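Local coordinates for aromatic amino acid exporter YddG (PDB 5I20), which exports a broad range of amino acids, including threonine, methionine, lysine and glutamate, across the inner membrane through a large central substrate-binding cavity, at residues T7-T12 / F225-I230; L38-G43 / G219-A224. All blocks are in the same frame, centred on the assembly; numbering follows the deposited sequence.

Contact 1: T7-T12 / F225-I230. With OLC ((2R)-2,3-dihydroxypropyl (9Z)-octadec-9-enoate), chain H; OLC ((2R)-2,3-dihydroxypropyl (9Z)-octadec-9-enoate), chain J.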
loop_
_atom_site.group_PDB
_atom_site.type_symbol
_atom_site.label_atom_id
_atom_site.label_comp_id
_atom_site.label_asym_id
_atom_site.label_seq_id
_atom_site.Cartn_x
_atom_site.Cartn_y
_atom_site.Cartn_z
ATOM N N THR A 7 15.710 1.471 3.762
ATOM C CA THR A 7 14.639 2.419 4.034
ATOM C C THR A 7 14.347 3.254 2.785
ATOM O O THR A 7 13.190 3.447 2.418
ATOM C CB THR A 7 14.981 3.350 5.213
ATOM O OG1 THR A 7 15.320 2.564 6.360
ATOM C CG2 THR A 7 13.795 4.244 5.551
ATOM N N LEU A 8 15.398 3.736 2.129
ATOM C CA LEU A 8 15.241 4.502 0.899
ATOM C C LEU A 8 14.607 3.626 -0.180
ATOM O O LEU A 8 13.754 4.081 -0.941
ATOM C CB LEU A 8 16.589 5.053 0.423
ATOM C CG LEU A 8 16.533 6.290 -0.480
ATOM C CD1 LEU A 8 16.029 7.502 0.297
ATOM C CD2 LEU A 8 17.888 6.582 -1.117
ATOM N N ILE A 9 15.026 2.362 -0.224
ATOM C CA ILE A 9 14.465 1.376 -1.144
ATOM C C ILE A 9 12.970 1.157 -0.871
ATOM O O ILE A 9 12.159 1.113 -1.796
ATOM C CB ILE A 9 15.237 0.033 -1.049
ATOM C CG1 ILE A 9 16.629 0.173 -1.665
ATOM C CG2 ILE A 9 14.505 -1.082 -1.761
ATOM C CD1 ILE A 9 17.468 -1.088 -1.580
ATOM N N GLY A 10 12.604 1.040 0.402
ATOM C CA GLY A 10 11.209 0.889 0.780
ATOM C C GLY A 10 10.363 2.076 0.361
ATOM O O GLY A 10 9.181 1.932 0.028
ATOM N N PHE A 11 10.973 3.257 0.360
ATOM C CA PHE A 11 10.256 4.476 0.009
ATOM C C PHE A 11 9.878 4.506 -1.470
ATOM O O PHE A 11 9.004 5.276 -1.877
ATOM C CB PHE A 11 11.083 5.713 0.363
ATOM C CG PHE A 11 10.352 7.004 0.143
ATOM C CD1 PHE A 11 9.262 7.337 0.930
ATOM C CD2 PHE A 11 10.741 7.879 -0.857
ATOM C CE1 PHE A 11 8.576 8.522 0.730
ATOM C CE2 PHE A 11 10.058 9.066 -1.061
ATOM C CZ PHE A 11 8.974 9.387 -0.266
ATOM N N THR A 12 10.529 3.671 -2.274
ATOM C CA THR A 12 10.193 3.601 -3.689
ATOM C C THR A 12 8.832 2.925 -3.883
ATOM O O THR A 12 8.125 3.218 -4.847
ATOM C CB THR A 12 11.277 2.860 -4.507
ATOM O OG1 THR A 12 11.425 1.518 -4.031
ATOM C CG2 THR A 12 12.616 3.584 -4.399
ATOM N N PHE A 225 6.035 -4.203 -4.379
ATOM C CA PHE A 225 5.937 -5.203 -3.320
ATOM C C PHE A 225 7.302 -5.775 -2.958
ATOM O O PHE A 225 7.540 -6.150 -1.810
ATOM C CB PHE A 225 4.972 -6.322 -3.717
ATOM C CG PHE A 225 3.532 -5.908 -3.672
ATOM C CD1 PHE A 225 2.896 -5.697 -2.458
ATOM C CD2 PHE A 225 2.815 -5.711 -4.839
ATOM C CE1 PHE A 225 1.572 -5.303 -2.411
ATOM C CE2 PHE A 225 1.490 -5.321 -4.799
ATOM C CZ PHE A 225 0.868 -5.116 -3.583
ATOM N N TYR A 226 8.205 -5.827 -3.929
ATOM C CA TYR A 226 9.549 -6.329 -3.666
ATOM C C TYR A 226 10.386 -5.279 -2.944
ATOM O O TYR A 226 11.146 -5.604 -2.034
ATOM C CB TYR A 226 10.231 -6.753 -4.967
ATOM C CG TYR A 226 9.421 -7.755 -5.756
ATOM C CD1 TYR A 226 9.568 -9.122 -5.543
ATOM C CD2 TYR A 226 8.498 -7.335 -6.703
ATOM C CE1 TYR A 226 8.824 -10.038 -6.260
ATOM C CE2 TYR A 226 7.750 -8.245 -7.422
ATOM C CZ TYR A 226 7.916 -9.594 -7.196
ATOM O OH TYR A 226 7.170 -10.497 -7.913
ATOM N N THR A 227 10.238 -4.022 -3.346
ATOM C CA THR A 227 10.997 -2.939 -2.732
ATOM C C THR A 227 10.438 -2.616 -1.343
ATOM O O THR A 227 11.142 -2.088 -0.486
ATOM C CB THR A 227 10.995 -1.676 -3.628
ATOM O OG1 THR A 227 11.838 -0.671 -3.063
ATOM C CG2 THR A 227 9.614 -1.114 -3.761
ATOM N N TRP A 228 9.170 -2.954 -1.125
ATOM C CA TRP A 228 8.537 -2.803 0.182
ATOM C C TRP A 228 8.999 -3.929 1.102
ATOM O O TRP A 228 9.228 -3.724 2.295
ATOM C CB TRP A 228 7.014 -2.804 0.036
ATOM C CG TRP A 228 6.244 -2.589 1.305
ATOM C CD1 TRP A 228 5.508 -3.518 1.983
ATOM C CD2 TRP A 228 6.113 -1.362 2.036
ATOM N NE1 TRP A 228 4.934 -2.949 3.092
ATOM C CE2 TRP A 228 5.287 -1.628 3.149
ATOM C CE3 TRP A 228 6.614 -0.070 1.862
ATOM C CZ2 TRP A 228 4.954 -0.648 4.080
ATOM C CZ3 TRP A 228 6.281 0.902 2.790
ATOM C CH2 TRP A 228 5.461 0.606 3.885
ATOM N N ASP A 229 9.144 -5.118 0.527
ATOM C CA ASP A 229 9.646 -6.273 1.259
ATOM C C ASP A 229 11.051 -6.002 1.791
ATOM O O ASP A 229 11.368 -6.348 2.932
ATOM C CB ASP A 229 9.639 -7.518 0.367
ATOM C CG ASP A 229 9.923 -8.790 1.139
ATOM O OD1 ASP A 229 9.043 -9.233 1.905
ATOM O OD2 ASP A 229 11.022 -9.356 0.969
ATOM N N ILE A 230 11.882 -5.371 0.967
ATOM C CA ILE A 230 13.243 -5.022 1.366
ATOM C C ILE A 230 13.244 -4.021 2.523
ATOM O O ILE A 230 13.971 -4.193 3.502
ATOM C CB ILE A 230 14.044 -4.439 0.186
ATOM C CG1 ILE A 230 14.285 -5.520 -0.871
ATOM C CG2 ILE A 230 15.369 -3.859 0.668
ATOM C CD1 ILE A 230 15.097 -5.048 -2.062
HETATM C C8 OLC H . 12.538 10.536 2.409
HETATM C C7 OLC H . 13.198 9.359 1.777
HETATM C C6 OLC H . 13.432 8.302 2.802
HETATM C C5 OLC H . 14.545 8.729 3.697
HETATM C C4 OLC H . 15.122 7.536 4.380
HETATM C C3 OLC H . 16.086 7.992 5.421
HETATM C C2 OLC H . 16.897 6.830 5.883
HETATM C C1 OLC H . 16.833 6.750 7.369
HETATM O O19 OLC H . 16.878 5.660 7.924
HETATM O O20 OLC H . 16.795 7.907 8.110
HETATM C C10 OLC J . 10.119 4.936 -8.245
HETATM C C9 OLC J . 11.103 3.859 -7.928
HETATM C C11 OLC J . 9.530 5.015 -9.613
HETATM C C8 OLC J . 11.404 2.818 -8.954
HETATM C C7 OLC J . 12.848 2.451 -8.887
HETATM C C6 OLC J . 13.128 1.711 -7.623
HETATM C C5 OLC J . 13.918 0.486 -7.937
HETATM C C4 OLC J . 15.148 0.437 -7.094
HETATM C C3 OLC J . 15.567 -0.986 -6.938
HETATM C C2 OLC J . 17.014 -1.052 -6.589
HETATM C C1 OLC J . 17.316 -2.373 -5.966
HETATM O O19 OLC J . 18.441 -2.522 -5.191
HETATM O O20 OLC J . 16.536 -3.305 -6.099
#

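Contact 2: L38-G43 / G219-A224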
loop_
_atom_site.group_PDB
_atom_site.type_symbol
_atom_site.label_atom_id
_atom_site.label_comp_id
_atom_site.label_asym_id
_atom_site.label_seq_id
_atom_site.Cartn_x
_atom_site.Cartn_y
_atom_site.Cartn_z
ATOM N N LEU A 38 -4.809 -9.979 -13.283
ATOM C CA LEU A 38 -3.967 -9.606 -14.412
ATOM C C LEU A 38 -2.696 -8.893 -13.952
ATOM O O LEU A 38 -1.598 -9.209 -14.408
ATOM C CB LEU A 38 -4.744 -8.719 -15.392
ATOM C CG LEU A 38 -5.925 -9.358 -16.131
ATOM C CD1 LEU A 38 -6.686 -8.314 -16.939
ATOM C CD2 LEU A 38 -5.463 -10.496 -17.035
ATOM N N THR A 39 -2.841 -7.937 -13.043
ATOM C CA THR A 39 -1.699 -7.131 -12.618
ATOM C C THR A 39 -0.725 -7.890 -11.712
ATOM O O THR A 39 0.477 -7.629 -11.738
ATOM C CB THR A 39 -2.162 -5.847 -11.895
ATOM O OG1 THR A 39 -3.141 -6.177 -10.902
ATOM C CG2 THR A 39 -2.768 -4.870 -12.891
ATOM N N PHE A 40 -1.235 -8.829 -10.922
ATOM C CA PHE A 40 -0.372 -9.589 -10.022
ATOM C C PHE A 40 0.331 -10.738 -10.735
ATOM O O PHE A 40 1.388 -11.190 -10.295
ATOM C CB PHE A 40 -1.163 -10.109 -8.821
ATOM C CG PHE A 40 -1.181 -9.156 -7.662
ATOM C CD1 PHE A 40 -2.095 -8.117 -7.617
ATOM C CD2 PHE A 40 -0.270 -9.286 -6.630
ATOM C CE1 PHE A 40 -2.107 -7.235 -6.556
ATOM C CE2 PHE A 40 -0.277 -8.407 -5.567
ATOM C CZ PHE A 40 -1.196 -7.380 -5.531
ATOM N N THR A 41 -0.256 -11.213 -11.829
ATOM C CA THR A 41 0.434 -12.169 -12.687
ATOM C C THR A 41 1.632 -11.470 -13.319
ATOM O O THR A 41 2.734 -12.013 -13.345
ATOM C CB THR A 41 -0.488 -12.738 -13.784
ATOM O OG1 THR A 41 -1.547 -13.485 -13.176
ATOM C CG2 THR A 41 0.289 -13.651 -14.717
ATOM N N ILE A 42 1.412 -10.254 -13.812
ATOM C CA ILE A 42 2.490 -9.449 -14.371
ATOM C C ILE A 42 3.502 -9.107 -13.282
ATOM O O ILE A 42 4.711 -9.187 -13.495
ATOM C CB ILE A 42 1.957 -8.153 -15.019
ATOM C CG1 ILE A 42 1.025 -8.490 -16.187
ATOM C CG2 ILE A 42 3.107 -7.273 -15.499
ATOM C CD1 ILE A 42 0.345 -7.287 -16.809
ATOM N N GLY A 43 2.995 -8.750 -12.108
ATOM C CA GLY A 43 3.838 -8.433 -10.971
ATOM C C GLY A 43 4.705 -9.591 -10.529
ATOM O O GLY A 43 5.901 -9.425 -10.280
ATOM N N GLY A 219 4.907 -1.701 -12.184
ATOM C CA GLY A 219 5.287 -0.711 -11.192
ATOM C C GLY A 219 4.739 -0.946 -9.796
ATOM O O GLY A 219 5.412 -1.544 -8.955
ATOM N N PRO A 220 3.512 -0.467 -9.537
ATOM C CA PRO A 220 2.848 -0.559 -8.230
ATOM C C PRO A 220 2.659 -1.990 -7.722
ATOM O O PRO A 220 2.155 -2.179 -6.613
ATOM C CB PRO A 220 1.491 0.103 -8.486
ATOM C CG PRO A 220 1.736 1.031 -9.623
ATOM C CD PRO A 220 2.717 0.313 -10.500
ATOM N N VAL A 221 3.049 -2.979 -8.522
ATOM C CA VAL A 221 2.985 -4.375 -8.106
ATOM C C VAL A 221 4.318 -5.082 -8.333
ATOM O O VAL A 221 4.928 -5.598 -7.394
ATOM C CB VAL A 221 1.875 -5.142 -8.855
ATOM C CG1 VAL A 221 1.941 -6.622 -8.523
ATOM C CG2 VAL A 221 0.503 -4.577 -8.511
ATOM N N GLY A 222 4.772 -5.090 -9.582
ATOM C CA GLY A 222 5.964 -5.825 -9.970
ATOM C C GLY A 222 7.273 -5.314 -9.404
ATOM O O GLY A 222 8.304 -5.971 -9.526
ATOM N N ILE A 223 7.243 -4.138 -8.792
ATOM C CA ILE A 223 8.435 -3.594 -8.160
ATOM C C ILE A 223 8.132 -3.179 -6.725
ATOM O O ILE A 223 8.919 -3.441 -5.814
ATOM C CB ILE A 223 8.995 -2.388 -8.944
ATOM C CG1 ILE A 223 9.485 -2.830 -10.325
ATOM C CG2 ILE A 223 10.133 -1.734 -8.179
ATOM C CD1 ILE A 223 9.984 -1.690 -11.184
ATOM N N ALA A 224 6.975 -2.554 -6.532
ATOM C CA ALA A 224 6.597 -1.984 -5.245
ATOM C C ALA A 224 6.553 -3.011 -4.113
ATOM O O ALA A 224 6.989 -2.726 -3.006
ATOM C CB ALA A 224 5.261 -1.284 -5.360
#

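Contact 1: T7-T12 / F225-I230
The indole of Trp228 meets helix 3-17 by its edge: Gly10 O lies near the plane of the ring, 3.7 Å from Trp228 CE3, so that the slightly positive ring hydrogens face a carbonyl oxygen. The CB of Trp228 points away from 7-12, yet the large indole brings its six-membered ring back to Gly10. Outside the pair, Trp163 stacks on this indole and Ser167 accepts a hydrogen bond from NE1, which satisfies its polar edge within the protein. The Phe11 ring turns the other way, toward lipid; one face carries C7 of a monoolein (OLC, chain H), offset toward the rim and 3.9 Å from Phe11 CD2. Leu8 CD1 touches the same acyl chain, while a second monoolein (chain J) lies against Thr12, its C9 3.6 Å from Thr12 CB. The apolar Leu8 and Phe11 suit a surface facing acyl chains.

Between the two helices, Gly10 supplies the closest backbone approach. With no side chain in the way, its CA comes within 3.2 Å of Thr227 O in a CA-H...O contact with an angle of 149° at the hydrogen. Next to it, Ile9 CG2, anti to the backbone N (CG1 at chi1 -71°), rests 3.8 Å from Ile230 CG2; the two side chains cross obliquely, branched apolar groups packing beside the glycine contact. Thr227 also directs its side chain toward 7-12, but the modelled positions of its OG1 and of Ile9 O are too close to be trusted. The axes of segments 7-12 and 225-230, running at 151° to each other, approach to 7.0 Å, a glycine-mediated close packing of nearly antiparallel transmembrane helices, here joining the two EamA sequence regions of a DMT-superfamily transporter.

Contact 2: L38-G43 / G219-A224
Val221 points its CB toward helix 32-53, where the side chain meets Thr39, Phe40 and Gly43. That CB is 4.1 Å from Thr39 O, and from there the two methyl groups diverge. CG1, anti to the backbone N (chi1 173°), is 3.6 Å from Gly43 CA and 3.7 Å from Thr39 O. The same methyl makes a CH-pi contact with Phe40: it sits over one face of the ring, 13° off the normal through the centroid, and is shifted toward the rim on the CD2 side, with Val221 CG1 3.9 Å from Phe40 CD2. The two side chains cross at about a right angle. CG2 makes only a loose approach to Thr39, 4.5 Å from its CB. Valine suits the place because its short branch brings a single methyl, CG1, against glycine, carbonyl and aromatic face together.

Val221 lies where transmembrane segment 209-233 is irregular, before helix 224-234. This break belongs to a DMT-superfamily fold, a basket built from inverted structural repeats around a central cavity. At 219-221 the chain widens into a pi-type turn. Pro220 suits the kink there, since a proline nitrogen carries no hydrogen to bond to the turn before. Gly219 O accepts from both Ile223 N, at 3.2 Å, and Ala224 N, at 3.1 Å, linking the two sides of the break, with Ile223 at the N-cap position of helix 224-234.

Glycines meet beside the valine, the CA atoms of Gly43 and Gly222 being 3.5 Å apart; neither has a side chain to hold the backbones away from each other. Thr39 keeps its hydroxyl in its own helix, where OG1 is hydrogen-bonded to Leu35 O. His79 meets the aromatic ring of Phe40, and Cys185 and Ala189 of helix 181-199 also touch it.

In the fold
Both contacts draw on transmembrane segment 209-233, contact 1 after its break, on helix 224-234, and contact 2 at the break itself; each pairs it with a different helix of the first EamA sequence region. In contact 2 the touching residues are all buried, packed by methyl, aromatic face and glycine. Contact 1 is only partly buried, with two lipids against helix 3-17 and threonine side chains at the interface. Glycine permits close backbones in both. Residues 225 and 226 bring the two together: Tyr226 OH probably hydrogen-bonds to Gly43 O (2.9 Å), and the Phe225 ring packs on Phe40, with Phe225 CE2 3.5 Å from Phe40 CZ.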